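Local structure of magnesium transporter, putative (Shewanella oneidensis MR-1, 3KXR) at the interface of chains A and B. The protein is a putative magnesium transporter of the SLC41A family, seen here as its intracellular fragment, part of the N domain and the CBS pair, and probably carries cations across the membrane. Sequence-based numbering; all coordinates share one arbitrary frame. Chains: chain A/B, Magnesium transporter, putative.

Contact 1: the interface of chains A and B. Residues chain A 21, 24; chain B 67, 70-71, 75, 78.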
# COMPACT_ATOMS: atom_id res chain seq x y z
N TRP A 21 13.87 12.88 13.64
CA TRP A 21 13.99 14.12 12.88
C TRP A 21 12.68 14.86 12.64
O TRP A 21 12.56 15.65 11.68
CB TRP A 21 14.67 13.81 11.57
CG TRP A 21 16.10 14.06 11.66
CD1 TRP A 21 16.84 14.23 12.80
CD2 TRP A 21 16.99 14.20 10.58
NE1 TRP A 21 18.13 14.48 12.48
CE2 TRP A 21 18.26 14.47 11.12
CE3 TRP A 21 16.84 14.14 9.19
CZ2 TRP A 21 19.38 14.67 10.32
CZ3 TRP A 21 17.97 14.34 8.39
CH2 TRP A 21 19.22 14.59 8.95
N TYR A 24 12.60 18.60 12.14
CA TYR A 24 13.41 19.17 11.06
C TYR A 24 12.92 18.84 9.67
O TYR A 24 13.28 19.51 8.73
CB TYR A 24 14.87 18.72 11.20
CG TYR A 24 15.44 18.87 12.58
CD1 TYR A 24 15.61 20.11 13.13
CD2 TYR A 24 15.80 17.75 13.34
CE1 TYR A 24 16.13 20.26 14.40
CE2 TYR A 24 16.32 17.89 14.62
CZ TYR A 24 16.47 19.15 15.14
OH TYR A 24 16.98 19.33 16.41
N LEU B 67 14.97 20.19 4.41
CA LEU B 67 14.81 20.38 5.85
C LEU B 67 14.03 21.68 6.11
O LEU B 67 14.04 22.60 5.27
CB LEU B 67 16.18 20.43 6.54
CG LEU B 67 17.04 19.15 6.64
CD1 LEU B 67 18.42 19.44 7.16
CD2 LEU B 67 16.34 18.14 7.54
N LYS B 70 13.91 25.21 10.79
CA LYS B 70 14.40 25.00 12.16
C LYS B 70 15.69 24.15 12.17
O LYS B 70 16.29 23.99 13.20
CB LYS B 70 13.32 24.34 13.04
CG LYS B 70 11.95 25.09 13.14
CD LYS B 70 12.07 26.63 13.38
CE LYS B 70 10.70 27.40 13.51
NZ LYS B 70 10.36 28.25 12.30
N ALA B 71 16.13 23.62 11.03
CA ALA B 71 17.31 22.75 11.02
C ALA B 71 18.64 23.51 11.14
O ALA B 71 18.75 24.69 10.73
CB ALA B 71 17.32 21.92 9.75
N GLN B 75 22.23 18.90 11.24
CA GLN B 75 21.28 18.05 10.50
C GLN B 75 21.66 17.92 9.04
O GLN B 75 21.55 16.86 8.48
CB GLN B 75 19.86 18.60 10.58
CG GLN B 75 19.16 18.34 11.91
CD GLN B 75 19.76 19.16 13.03
OE1 GLN B 75 19.75 20.40 12.98
NE2 GLN B 75 20.33 18.48 14.02
N ARG B 78 24.57 15.57 8.51
CA ARG B 78 24.19 14.19 8.71
C ARG B 78 23.34 13.68 7.53
O ARG B 78 23.42 12.51 7.15
CB ARG B 78 23.47 14.08 10.04
CG ARG B 78 22.87 12.75 10.27
CD ARG B 78 22.44 12.57 11.70
NE ARG B 78 21.96 11.20 11.91
CZ ARG B 78 21.09 10.85 12.85
NH1 ARG B 78 20.58 11.77 13.66
NH2 ARG B 78 20.72 9.59 12.97
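B:Gln75 fits its side chain into the corner formed by two aromatic rings of chain A, touching a face of each. Its CG stands 3.6 Å above the plane of the A:Trp21 indole, displaced toward the rim. The same methylene lies over a face of the A:Tyr24 phenol ring, 3.8 Å from the ring centroid, a CH-pi contact. Past CG, the terminal amide lies almost parallel to the tyrosine ring, the two planes 7° apart, with CD of B:Gln75 3.9 Å from CZ of A:Tyr24. Its oxygen is over the CE1 side of the ring and its nitrogen over the CE2 side. Against the indole the same amide stands nearly upright, 81° between planes. A bend at chi2 (70°) makes this possible: CG reaches into the corner, and the chain then folds to lay the amide flat on the phenol.

The indole also meets the backbone. CH2 of A:Trp21 comes within 3.3 Å of the carbonyl O of B:Gln75. The aliphatic stem of B:Arg78, extended from CG to NE, passes the CZ2 corner, with CD at 4.0 Å from A:Trp21 CZ2. Its guanidinium continues toward the indole NE1 without bonding to it. On the other ring, CD1 of A:Tyr24 packs 3.8 Å from CA of B:Ala71. The carbonyl of B:Lys70 is close to the same ring edge, while CB of A:Tyr24 touches CD2 of B:Leu67 at 4.0 Å. No hydrogen bond crosses this patch; shape and ring-face contacts carry it, burying about 202 Å² in all.

A:Trp21 and A:Tyr24 belong to the loop joining helices 15-20 and 27-36 of the MgtE N-terminal domain. Their partners come from the first CBS domain of chain B: B:Gln75 and B:Arg78 from helix 73-82, B:Leu67 from strand 66-68, and B:Lys70 and B:Ala71 from the loop between those elements.

Contact 2: the interface of chains A and B. Residues chain A 21, 23-26; chain B 66-68, 79, 94.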
# COMPACT_ATOMS: atom_id res chain seq x y z
N TRP A 21 13.87 12.88 13.64
CA TRP A 21 13.99 14.12 12.88
C TRP A 21 12.68 14.86 12.64
O TRP A 21 12.56 15.65 11.68
CB TRP A 21 14.67 13.81 11.57
CG TRP A 21 16.10 14.06 11.66
CD1 TRP A 21 16.84 14.23 12.80
CD2 TRP A 21 16.99 14.20 10.58
NE1 TRP A 21 18.13 14.48 12.48
CE2 TRP A 21 18.26 14.47 11.12
CE3 TRP A 21 16.84 14.14 9.19
CZ2 TRP A 21 19.38 14.67 10.32
CZ3 TRP A 21 17.97 14.34 8.39
CH2 TRP A 21 19.22 14.59 8.95
N ASP A 23 11.31 17.32 14.27
CA ASP A 23 11.44 18.80 14.29
C ASP A 23 12.03 19.40 13.04
O ASP A 23 12.00 20.60 12.90
CB ASP A 23 12.29 19.30 15.48
CG ASP A 23 11.67 18.92 16.85
OD1 ASP A 23 10.44 18.70 16.95
OD2 ASP A 23 12.42 18.80 17.83
N TYR A 24 12.60 18.60 12.14
CA TYR A 24 13.41 19.17 11.06
C TYR A 24 12.92 18.84 9.67
O TYR A 24 13.28 19.51 8.73
CB TYR A 24 14.87 18.72 11.20
CG TYR A 24 15.44 18.87 12.58
CD1 TYR A 24 15.61 20.11 13.13
CD2 TYR A 24 15.80 17.75 13.34
CE1 TYR A 24 16.13 20.26 14.40
CE2 TYR A 24 16.32 17.89 14.62
CZ TYR A 24 16.47 19.15 15.14
OH TYR A 24 16.98 19.33 16.41
N LEU A 25 12.15 17.77 9.52
CA LEU A 25 11.59 17.37 8.22
C LEU A 25 10.22 17.99 8.09
O LEU A 25 9.45 17.93 9.04
CB LEU A 25 11.44 15.85 8.16
CG LEU A 25 12.74 15.05 8.14
CD1 LEU A 25 12.48 13.56 8.39
CD2 LEU A 25 13.51 15.28 6.84
N PRO A 26 9.89 18.55 6.91
CA PRO A 26 8.51 18.96 6.58
C PRO A 26 7.54 17.79 6.68
O PRO A 26 7.92 16.63 6.39
CB PRO A 26 8.61 19.38 5.12
CG PRO A 26 10.05 19.44 4.80
CD PRO A 26 10.78 18.60 5.74
N VAL B 66 15.61 17.77 1.82
CA VAL B 66 14.91 18.97 2.27
C VAL B 66 14.82 19.01 3.82
O VAL B 66 14.66 17.98 4.46
CB VAL B 66 13.49 19.05 1.62
CG1 VAL B 66 12.77 17.72 1.80
CG2 VAL B 66 12.70 20.19 2.20
N LEU B 67 14.97 20.19 4.41
CA LEU B 67 14.81 20.38 5.85
C LEU B 67 14.03 21.68 6.11
O LEU B 67 14.04 22.60 5.27
CB LEU B 67 16.18 20.43 6.54
CG LEU B 67 17.04 19.15 6.64
CD1 LEU B 67 18.42 19.44 7.16
CD2 LEU B 67 16.34 18.14 7.54
N SER B 68 13.37 21.77 7.25
CA SER B 68 12.63 22.97 7.57
C SER B 68 13.59 24.06 8.05
O SER B 68 14.77 23.82 8.28
CB SER B 68 11.59 22.72 8.68
OG SER B 68 12.25 22.56 9.94
N PHE B 79 22.56 14.56 6.92
CA PHE B 79 21.73 14.16 5.78
C PHE B 79 22.60 13.76 4.59
O PHE B 79 22.34 12.77 3.90
CB PHE B 79 20.81 15.33 5.37
CG PHE B 79 19.40 14.92 5.00
CD1 PHE B 79 19.11 13.65 4.54
CD2 PHE B 79 18.37 15.86 5.06
CE1 PHE B 79 17.81 13.31 4.18
CE2 PHE B 79 17.07 15.54 4.70
CZ PHE B 79 16.77 14.27 4.26
N VAL B 94 12.80 24.75 3.58
CA VAL B 94 11.43 25.22 3.46
C VAL B 94 10.94 25.76 4.80
O VAL B 94 11.45 25.38 5.87
CB VAL B 94 10.47 24.08 3.00
CG1 VAL B 94 10.83 23.62 1.57
CG2 VAL B 94 10.48 22.92 3.98
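This is a largely apolar contact between two copies of the protein, in which an N-domain loop of one lies against a CBS domain of the other; it joins chains A and B in the deposited assembly, though the structure alone does not show that the pairing exists in the cell. A:Trp21 points the CZ3 corner of its six-membered ring at a face of B:Phe79, edge-to-face with 75° between planes and centroids 5.1 Å apart. A:Trp21 CZ3 sits 3.7 Å from B:Phe79 CD2, offset toward the rim, while the backbone N of B:Phe79 lies in the indole plane at its edge. An alanine in place of B:Phe79 would probably open a gap beneath the indole edge and leave A:Trp21 freer to shift.

The polar link is backbone to backbone: N of B:Ser68 donates to O of A:Tyr24 at 2.7 Å, nearly straight at the hydrogen (168°). B:Ser68 OG, lying between the backbone N and the carbonyl carbon (chi1 73°), turns toward O of A:Tyr24, a weak bond at 3.4 Å. A:Pro26 CG rests against two neighbouring valine methyls, 3.6 Å from CG2 of B:Val94 and 3.8 Å from CG2 of B:Val66. A:Leu25 CD2 fills in beside B:Leu67 CD2.

Chain A's stretch runs up to the start of helix 27-36; chain B offers strand 66-68, the end of strand 90-94 and helix 73-82.

Contact 1 and contact 2 adjoin, the centres of their C-alpha atoms about 4 Å apart, and share A:Trp21, A:Tyr24 and B:Leu67. They are two parts of one continuous surface: both draw on helix 73-82 and strand 66-68 of chain B, contact 1 adding the loop between them and contact 2 adding strand 90-94. The short loop after helix 15-20 of chain A thus meets both helix and strands of one CBS domain. In these contacts chain A gives an N-domain loop and chain B a CBS domain; the whole interface is not an exact two-fold, and the structure alone does not show whether the pairing forms in the cell.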